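Local structure of purine-binding protein BAB2_0673 (3S99) at residues 89-93 against 258-263; 29-33 against 47-53; 150-154 against 180-184. The protein binds adenine and probably other purines such as guanine, and may serve in their uptake as part of an ABC-type transport system. All blocks are in the same frame, centred on the assembly; numbering follows the deposited sequence.

Contact 1: 89-93 against 258-263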
loop_
_atom_site.group_PDB
_atom_site.type_symbol
_atom_site.label_atom_id
_atom_site.label_comp_id
_atom_site.label_asym_id
_atom_site.label_seq_id
_atom_site.Cartn_x
_atom_site.Cartn_y
_atom_site.Cartn_z
ATOM N N LEU A 89 -13.243 -5.087 -18.993
ATOM C CA LEU A 89 -12.438 -5.354 -17.811
ATOM C C LEU A 89 -12.230 -4.018 -17.114
ATOM O O LEU A 89 -11.772 -3.055 -17.733
ATOM C CB LEU A 89 -11.109 -5.940 -18.212
ATOM C CG LEU A 89 -10.081 -6.219 -17.118
ATOM C CD1 LEU A 89 -10.577 -7.280 -16.100
ATOM C CD2 LEU A 89 -8.778 -6.657 -17.772
ATOM N N ILE A 90 -12.617 -3.940 -15.848
ATOM C CA ILE A 90 -12.557 -2.680 -15.097
ATOM C C ILE A 90 -11.831 -2.884 -13.765
ATOM O O ILE A 90 -12.248 -3.743 -12.954
ATOM C CB ILE A 90 -13.957 -2.166 -14.798
ATOM C CG1 ILE A 90 -14.724 -1.883 -16.096
ATOM C CG2 ILE A 90 -13.913 -0.870 -13.878
ATOM C CD1 ILE A 90 -16.138 -1.345 -15.831
ATOM N N PHE A 91 -10.765 -2.108 -13.548
ATOM C CA PHE A 91 -9.976 -2.151 -12.317
ATOM C C PHE A 91 -10.396 -0.989 -11.426
ATOM O O PHE A 91 -10.346 0.179 -11.845
ATOM C CB PHE A 91 -8.484 -2.036 -12.622
ATOM C CG PHE A 91 -7.912 -3.220 -13.354
ATOM C CD1 PHE A 91 -7.361 -4.294 -12.639
ATOM C CD2 PHE A 91 -7.896 -3.267 -14.723
ATOM C CE1 PHE A 91 -6.852 -5.388 -13.297
ATOM C CE2 PHE A 91 -7.349 -4.361 -15.388
ATOM C CZ PHE A 91 -6.827 -5.420 -14.663
ATOM N N THR A 92 -10.833 -1.306 -10.212
ATOM C CA THR A 92 -11.239 -0.319 -9.215
ATOM C C THR A 92 -10.141 -0.270 -8.161
ATOM O O THR A 92 -9.886 -1.251 -7.473
ATOM C CB THR A 92 -12.662 -0.575 -8.687
ATOM O OG1 THR A 92 -12.775 -1.887 -8.148
ATOM C CG2 THR A 92 -13.687 -0.393 -9.840
ATOM N N THR A 93 -9.394 0.839 -8.142
ATOM C CA THR A 93 -8.038 0.819 -7.543
ATOM C C THR A 93 -7.908 1.376 -6.130
ATOM O O THR A 93 -6.835 1.817 -5.712
ATOM C CB THR A 93 -6.996 1.482 -8.481
ATOM O OG1 THR A 93 -7.285 2.882 -8.619
ATOM C CG2 THR A 93 -6.992 0.821 -9.890
ATOM N N TYR A 258 0.470 -8.125 -13.116
ATOM C CA TYR A 258 -0.858 -8.609 -12.765
ATOM C C TYR A 258 -1.899 -8.088 -13.759
ATOM O O TYR A 258 -2.725 -8.850 -14.290
ATOM C CB TYR A 258 -1.222 -8.195 -11.316
ATOM C CG TYR A 258 -2.597 -8.704 -10.914
ATOM C CD1 TYR A 258 -2.792 -10.056 -10.639
ATOM C CD2 TYR A 258 -3.693 -7.865 -10.856
ATOM C CE1 TYR A 258 -4.034 -10.565 -10.319
ATOM C CE2 TYR A 258 -4.973 -8.371 -10.521
ATOM C CZ TYR A 258 -5.128 -9.726 -10.270
ATOM O OH TYR A 258 -6.335 -10.275 -9.928
ATOM N N TYR A 259 -1.835 -6.799 -14.064
ATOM C CA TYR A 259 -2.785 -6.202 -15.012
ATOM C C TYR A 259 -2.655 -6.838 -16.398
ATOM O O TYR A 259 -3.633 -7.106 -17.066
ATOM C CB TYR A 259 -2.573 -4.685 -15.093
ATOM C CG TYR A 259 -2.996 -3.926 -13.832
ATOM C CD1 TYR A 259 -3.651 -4.573 -12.775
ATOM C CD2 TYR A 259 -2.771 -2.561 -13.716
ATOM C CE1 TYR A 259 -4.046 -3.890 -11.647
ATOM C CE2 TYR A 259 -3.186 -1.854 -12.567
ATOM C CZ TYR A 259 -3.820 -2.525 -11.556
ATOM O OH TYR A 259 -4.231 -1.859 -10.444
ATOM N N ILE A 260 -1.431 -7.079 -16.830
ATOM C CA ILE A 260 -1.215 -7.723 -18.120
ATOM C C ILE A 260 -1.808 -9.144 -18.094
ATOM O O ILE A 260 -2.529 -9.518 -19.007
ATOM C CB ILE A 260 0.280 -7.714 -18.479
ATOM C CG1 ILE A 260 0.725 -6.277 -18.812
ATOM C CG2 ILE A 260 0.575 -8.680 -19.676
ATOM C CD1 ILE A 260 2.206 -6.012 -18.678
ATOM N N ASP A 261 -1.524 -9.917 -17.046
ATOM C CA ASP A 261 -2.014 -11.309 -16.966
ATOM C C ASP A 261 -3.554 -11.381 -17.054
ATOM O O ASP A 261 -4.100 -12.142 -17.834
ATOM C CB ASP A 261 -1.515 -11.990 -15.683
ATOM C CG ASP A 261 -2.068 -13.411 -15.519
ATOM O OD1 ASP A 261 -1.717 -14.269 -16.337
ATOM O OD2 ASP A 261 -2.884 -13.648 -14.592
ATOM N N ARG A 262 -4.235 -10.530 -16.298
ATOM C CA ARG A 262 -5.689 -10.493 -16.280
ATOM C C ARG A 262 -6.293 -10.009 -17.585
ATOM O O ARG A 262 -7.318 -10.530 -17.994
ATOM C CB ARG A 262 -6.190 -9.631 -15.104
ATOM C CG ARG A 262 -5.653 -10.072 -13.756
ATOM C CD ARG A 262 -5.882 -11.570 -13.467
ATOM N NE ARG A 262 -7.278 -11.853 -13.080
ATOM C CZ ARG A 262 -7.839 -13.047 -13.115
ATOM N NH1 ARG A 262 -7.162 -14.080 -13.566
ATOM N NH2 ARG A 262 -9.090 -13.207 -12.699
ATOM N N ALA A 263 -5.656 -9.039 -18.257
ATOM C CA ALA A 263 -6.120 -8.597 -19.580
ATOM C C ALA A 263 -5.957 -9.714 -20.605
ATOM O O ALA A 263 -6.875 -9.969 -21.412
ATOM C CB ALA A 263 -5.377 -7.335 -20.037
#

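Contact 2: 29-33 against 47-53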
loop_
_atom_site.group_PDB
_atom_site.type_symbol
_atom_site.label_atom_id
_atom_site.label_comp_id
_atom_site.label_asym_id
_atom_site.label_seq_id
_atom_site.Cartn_x
_atom_site.Cartn_y
_atom_site.Cartn_z
ATOM N N VAL A 29 -10.402 -1.682 -21.632
ATOM C CA VAL A 29 -10.068 -1.877 -20.232
ATOM C C VAL A 29 -10.198 -0.531 -19.512
ATOM O O VAL A 29 -9.617 0.448 -19.937
ATOM C CB VAL A 29 -8.620 -2.471 -20.058
ATOM C CG1 VAL A 29 -8.235 -2.579 -18.588
ATOM C CG2 VAL A 29 -8.462 -3.859 -20.745
ATOM N N GLY A 30 -10.948 -0.477 -18.419
ATOM C CA GLY A 30 -11.098 0.765 -17.644
ATOM C C GLY A 30 -10.508 0.746 -16.262
ATOM O O GLY A 30 -10.374 -0.316 -15.642
ATOM N N PHE A 31 -10.190 1.950 -15.774
ATOM C CA PHE A 31 -9.561 2.160 -14.480
ATOM C C PHE A 31 -10.278 3.299 -13.764
ATOM O O PHE A 31 -10.598 4.339 -14.379
ATOM C CB PHE A 31 -8.077 2.510 -14.614
ATOM C CG PHE A 31 -7.242 1.424 -15.187
ATOM C CD1 PHE A 31 -6.504 0.574 -14.344
ATOM C CD2 PHE A 31 -7.220 1.204 -16.565
ATOM C CE1 PHE A 31 -5.750 -0.467 -14.879
ATOM C CE2 PHE A 31 -6.458 0.174 -17.105
ATOM C CZ PHE A 31 -5.716 -0.660 -16.247
ATOM N N ILE A 32 -10.540 3.090 -12.475
ATOM C CA ILE A 32 -11.059 4.116 -11.578
ATOM C C ILE A 32 -9.998 4.421 -10.510
ATOM O O ILE A 32 -9.591 3.507 -9.777
ATOM C CB ILE A 32 -12.331 3.619 -10.876
ATOM C CG1 ILE A 32 -13.399 3.233 -11.910
ATOM C CG2 ILE A 32 -12.866 4.715 -9.953
ATOM C CD1 ILE A 32 -13.906 4.405 -12.741
ATOM N N TYR A 33 -9.560 5.687 -10.413
ATOM C CA TYR A 33 -8.554 6.073 -9.436
ATOM C C TYR A 33 -9.195 6.984 -8.362
ATOM O O TYR A 33 -9.997 7.826 -8.669
ATOM C CB TYR A 33 -7.401 6.846 -10.072
ATOM C CG TYR A 33 -6.675 6.176 -11.225
ATOM C CD1 TYR A 33 -6.442 4.794 -11.246
ATOM C CD2 TYR A 33 -6.169 6.932 -12.257
ATOM C CE1 TYR A 33 -5.758 4.196 -12.311
ATOM C CE2 TYR A 33 -5.464 6.328 -13.331
ATOM C CZ TYR A 33 -5.260 4.971 -13.322
ATOM O OH TYR A 33 -4.592 4.398 -14.358
ATOM N N ASP A 47 -1.355 3.986 -12.532
ATOM C CA ASP A 47 -1.414 4.496 -13.878
ATOM C C ASP A 47 -0.151 4.129 -14.640
ATOM O O ASP A 47 -0.223 3.920 -15.840
ATOM C CB ASP A 47 -1.571 6.009 -13.858
ATOM C CG ASP A 47 -1.999 6.582 -15.190
ATOM O OD1 ASP A 47 -3.144 6.293 -15.660
ATOM O OD2 ASP A 47 -1.204 7.346 -15.745
ATOM N N GLN A 48 0.993 4.050 -13.960
ATOM C CA GLN A 48 2.217 3.549 -14.616
ATOM C C GLN A 48 2.032 2.084 -14.999
ATOM O O GLN A 48 2.590 1.628 -15.979
ATOM C CB GLN A 48 3.463 3.729 -13.734
ATOM C CG GLN A 48 3.815 5.176 -13.484
ATOM C CD GLN A 48 4.406 5.818 -14.710
ATOM O OE1 GLN A 48 3.740 6.561 -15.426
ATOM N NE2 GLN A 48 5.651 5.519 -14.965
ATOM N N ALA A 49 1.252 1.351 -14.224
ATOM C CA ALA A 49 0.928 -0.062 -14.526
ATOM C C ALA A 49 -0.080 -0.138 -15.675
ATOM O O ALA A 49 0.009 -1.019 -16.563
ATOM C CB ALA A 49 0.410 -0.764 -13.258
ATOM N N ARG A 50 -1.006 0.816 -15.742
ATOM C CA ARG A 50 -1.853 0.918 -16.938
ATOM C C ARG A 50 -0.978 1.093 -18.188
ATOM O O ARG A 50 -1.196 0.439 -19.194
ATOM C CB ARG A 50 -2.822 2.075 -16.838
ATOM C CG ARG A 50 -3.791 2.195 -17.978
ATOM C CD ARG A 50 -4.632 3.500 -17.902
ATOM N NE ARG A 50 -3.765 4.689 -17.903
ATOM C CZ ARG A 50 -3.125 5.185 -18.959
ATOM N NH1 ARG A 50 -3.257 4.650 -20.171
ATOM N NH2 ARG A 50 -2.342 6.254 -18.806
ATOM N N LYS A 51 -0.000 1.992 -18.105
ATOM C CA LYS A 51 0.924 2.227 -19.221
ATOM C C LYS A 51 1.748 1.001 -19.609
ATOM O O LYS A 51 1.998 0.784 -20.789
ATOM C CB LYS A 51 1.841 3.398 -18.902
ATOM C CG LYS A 51 1.114 4.738 -18.901
ATOM C CD LYS A 51 2.078 5.856 -18.456
ATOM C CE LYS A 51 1.506 7.240 -18.687
ATOM N NZ LYS A 51 2.424 8.230 -18.067
ATOM N N GLU A 52 2.146 0.203 -18.621
ATOM C CA GLU A 52 2.827 -1.078 -18.868
ATOM C C GLU A 52 1.921 -2.030 -19.648
ATOM O O GLU A 52 2.343 -2.668 -20.623
ATOM C CB GLU A 52 3.302 -1.704 -17.565
ATOM C CG GLU A 52 4.468 -0.943 -16.978
ATOM C CD GLU A 52 4.900 -1.376 -15.573
ATOM O OE1 GLU A 52 4.422 -2.375 -15.032
ATOM O OE2 GLU A 52 5.777 -0.698 -15.009
ATOM N N LEU A 53 0.656 -2.075 -19.254
ATOM C CA LEU A 53 -0.339 -2.847 -19.999
ATOM C C LEU A 53 -0.403 -2.395 -21.460
ATOM O O LEU A 53 -0.365 -3.231 -22.375
ATOM C CB LEU A 53 -1.712 -2.699 -19.339
ATOM C CG LEU A 53 -2.923 -3.260 -20.061
ATOM C CD1 LEU A 53 -2.753 -4.783 -20.260
ATOM C CD2 LEU A 53 -4.216 -2.890 -19.259
#

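Contact 3: 150-154 against 180-184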
loop_
_atom_site.group_PDB
_atom_site.type_symbol
_atom_site.label_atom_id
_atom_site.label_comp_id
_atom_site.label_asym_id
_atom_site.label_seq_id
_atom_site.Cartn_x
_atom_site.Cartn_y
_atom_site.Cartn_z
ATOM N N GLY A 150 15.164 7.410 18.031
ATOM C CA GLY A 150 14.248 6.289 18.117
ATOM C C GLY A 150 12.780 6.697 17.994
ATOM O O GLY A 150 11.910 6.092 18.615
ATOM N N ILE A 151 12.503 7.727 17.198
ATOM C CA ILE A 151 11.120 8.174 16.973
ATOM C C ILE A 151 10.842 8.466 15.507
ATOM O O ILE A 151 11.542 9.289 14.894
ATOM C CB ILE A 151 10.779 9.490 17.703
ATOM C CG1 ILE A 151 11.228 9.474 19.169
ATOM C CG2 ILE A 151 9.260 9.762 17.596
ATOM C CD1 ILE A 151 11.465 10.878 19.779
ATOM N N ALA A 152 9.779 7.845 14.983
ATOM C CA ALA A 152 9.290 8.093 13.647
ATOM C C ALA A 152 7.932 8.804 13.649
ATOM O O ALA A 152 7.097 8.577 14.507
ATOM C CB ALA A 152 9.188 6.797 12.870
ATOM N N GLY A 153 7.728 9.680 12.689
ATOM C CA GLY A 153 6.401 10.244 12.419
ATOM C C GLY A 153 5.650 9.409 11.419
ATOM O O GLY A 153 6.170 9.064 10.367
ATOM N N TYR A 154 4.420 9.060 11.740
ATOM C CA TYR A 154 3.641 8.194 10.859
ATOM C C TYR A 154 2.367 8.915 10.448
ATOM O O TYR A 154 1.560 9.300 11.288
ATOM C CB TYR A 154 3.334 6.889 11.577
ATOM C CG TYR A 154 3.164 5.681 10.686
ATOM C CD1 TYR A 154 2.109 5.587 9.774
ATOM C CD2 TYR A 154 4.017 4.577 10.818
ATOM C CE1 TYR A 154 1.976 4.444 8.941
ATOM C CE2 TYR A 154 3.883 3.446 10.002
ATOM C CZ TYR A 154 2.851 3.389 9.074
ATOM O OH TYR A 154 2.697 2.251 8.302
ATOM N N ASP A 180 12.731 0.043 22.230
ATOM C CA ASP A 180 12.104 1.237 22.729
ATOM C C ASP A 180 11.625 2.176 21.638
ATOM O O ASP A 180 11.157 3.250 21.951
ATOM C CB ASP A 180 13.058 1.951 23.708
ATOM C CG ASP A 180 13.277 1.144 24.971
ATOM O OD1 ASP A 180 12.447 0.252 25.207
ATOM O OD2 ASP A 180 14.259 1.375 25.719
ATOM N N PHE A 181 11.671 1.743 20.373
ATOM C CA PHE A 181 11.266 2.579 19.257
ATOM C C PHE A 181 9.814 3.069 19.443
ATOM O O PHE A 181 8.923 2.302 19.881
ATOM C CB PHE A 181 11.405 1.830 17.907
ATOM C CG PHE A 181 11.476 2.746 16.718
ATOM C CD1 PHE A 181 10.334 3.045 15.963
ATOM C CD2 PHE A 181 12.671 3.335 16.372
ATOM C CE1 PHE A 181 10.390 3.890 14.892
ATOM C CE2 PHE A 181 12.739 4.211 15.268
ATOM C CZ PHE A 181 11.598 4.487 14.529
ATOM N N ARG A 182 9.582 4.335 19.091
ATOM C CA ARG A 182 8.253 4.923 19.167
ATOM C C ARG A 182 7.849 5.506 17.830
ATOM O O ARG A 182 8.693 5.919 17.048
ATOM C CB ARG A 182 8.185 6.049 20.210
ATOM C CG ARG A 182 8.795 5.736 21.558
ATOM C CD ARG A 182 8.007 4.720 22.341
ATOM N NE ARG A 182 8.810 4.298 23.494
ATOM C CZ ARG A 182 8.514 3.291 24.310
ATOM N NH1 ARG A 182 7.390 2.586 24.154
ATOM N NH2 ARG A 182 9.353 2.996 25.298
ATOM N N VAL A 183 6.540 5.515 17.579
ATOM C CA VAL A 183 5.938 6.315 16.496
ATOM C C VAL A 183 4.941 7.328 17.046
ATOM O O VAL A 183 4.282 7.081 18.058
ATOM C CB VAL A 183 5.214 5.446 15.446
ATOM C CG1 VAL A 183 6.240 4.617 14.663
ATOM C CG2 VAL A 183 4.172 4.570 16.116
ATOM N N LYS A 184 4.862 8.478 16.371
ATOM C CA LYS A 184 3.812 9.469 16.601
ATOM C C LYS A 184 2.909 9.460 15.373
ATOM O O LYS A 184 3.368 9.690 14.254
ATOM C CB LYS A 184 4.407 10.858 16.812
ATOM C CG LYS A 184 5.274 11.010 18.082
ATOM C CD LYS A 184 5.320 12.476 18.563
ATOM C CE LYS A 184 6.043 12.645 19.890
ATOM N NZ LYS A 184 7.515 12.758 19.705
HETATM O O HOH W 1 12.379 5.704 21.427
#

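Contact 1: 89-93 against 258-263
Strand 89-92, which carries Leu89 and Phe91, and helix 258-263 run nearly antiparallel, their N-to-C directions 152° apart and their axes 10.5 Å apart at closest approach. This is a helix lying on one face of a parallel sheet, the layered alpha/beta arrangement of a periplasmic-binding-protein lobe. The backbones come nearest at Leu89 and Ala263, whose CA atoms are 7.3 Å apart, and the gap is filled largely by side chains reaching from the strand to the helix.

Phe91 and Tyr259 form the centre of the contact, Phe91 CE1 approaching Tyr259 CD1 to 3.3 Å. With CG anti to its own carbonyl carbon (chi1 -67°), the Phe91 ring extends from the sheet toward the helix and receives Tyr259 over one face. The two side chains pass alongside, pointing opposite ways. The ring centroids are 4.3 Å apart and the planes meet at 45°, so the pair is oblique, neither a stack nor a T. The edge of the Phe91 ring is turned to Tyr258 and to CB of Arg262, which lies 4.3 Å from Phe91 CZ. On the side of the sheet neighbour, Phe31 meets the same ring nearly parallel.

The polar ends of the helix residues look elsewhere: the Tyr259 hydroxyl is hydrogen-bonded to Tyr128 and His46, while Tyr258 and Arg262 both reach Glu114. The Thr93 methyl, CG2, lies across the end of Tyr259, 3.9 Å from its OH, and Thr93 OG1 is bonded to Ile32 O. At the other end of the strand, Leu89 CD2 packs 3.8 Å from Ala263 CA.

Contact 2: 29-33 against 47-53
Tyr33 OH gives its proton to Asp47 OD1 across 2.7 Å, the one hydrogen bond between strand end 29-33 and helix 47-53. It meets the anti lone pair, the one away from OD2, and the ring and carboxylate planes stand at about a right angle. The same oxygen is gripped side-on by Arg50. Its NE lies 2.8 Å from Asp47 OD1 with an N-H...O angle of 166°, and NH2 adds a longer, more bent bond. OD1 lies in the guanidinium plane, yet both nitrogens come from above the carboxylate plane.

Beside this polar group the aliphatic part of Arg50 covers Phe31. Arg50 CB sits over the ring face, 4.2 Å from the centroid and 17° off the normal, a CH-pi contact, and Arg50 CG is 3.5 Å from Phe31 CE2. The chain runs extended through chi1 and chi2, then bends at chi3 (58°), which turns NE back toward Asp47. Leu53 CD2 meets the edge of the Phe31 ring and, 4.1 Å away, Val29 CG1.

Farther out, Arg50 NH1 is bonded to Thr63 OG1, and Phe65 of strand 61-66 packs on Tyr33, Asp47 and Arg50. In chain order, strand 27-32, helix 42-57 and strand 61-66 form a beta-alpha-beta unit, and the contact joins its first two elements. The Arg50 grip probably favours an ionised carboxylate and holds OD1 in place to accept the Tyr33 hydroxyl.

Contact 3: 150-154 against 180-184
Phe181 folds under Gly150 and Ala152 where two parallel strands begin side by side. Its CB leaves the backbone with CG anti to the backbone N (chi1 -160°), a torsion that lays the ring beneath the neighbouring strand. CG and CD2 come first under the Gly150 carbonyl, whose O stands over one face, 3.6 Å from Phe181 CD2 and toward the rim. CE2 passes along Gly150 CA and C. At the far end CZ and CE1 reach Ala152, with Phe181 CZ 3.7 Å from Ala152 CB, which lies at the ring edge. Ala143, Ala144 and Ala174 of the flanking helices pack on the same side chain.

Strands 151-154 and 182-184, with axes 4.7 Å apart and 32° between their directions, pair in parallel register: Ile151 with Arg182, Ala152 with Val183, Gly153 with Lys184. They are the two strands of a beta-alpha-beta crossover through helix 161-175. Four backbone bonds of 2.8 to 3.0 Å join them: Arg182 N to Gly150 O, Ala152 N to Arg182 O, Lys184 N to Ala152 O, and Tyr154 N to Lys184 O. A water donates to both Gly150 O and Asp180 O, extending the link ahead of the first bridge.

Ala152 and Val183 share one face of the sheet, Ala152 CB 4.1 Å from Val183 CG1; on the other, Lys184 NZ comes back to within 4.1 Å of Ile151 CG2. The two faces thus differ chemically: the Ala152 and Val183 side is apolar and buried, while the opposite face mixes apolar Ile151 with the charged chains of Arg182 and Lys184 on strand 182-187, at one edge of the sheet.

In the fold
Contacts 1 and 2 adjoin, their centres 8 Å apart, and share the parallel sheet in which strands 27-32 and 89-92 are neighbours. Helices 42-57 and 256-268 cover the same side of it and touch each other through Leu53 and Ala263. Contact 3 lies in the other, mixed sheet and includes strand 182-187 at one edge of it, with its centre about 37 Å from that of contact 1 and 35 Å from that of contact 2. Along the chain contact 2 closes first, and contact 3 is nested within the loop that contact 1 closes, so the chain returns to the first lobe. The two sheets are the cores of two lobes, with bound adenine between them.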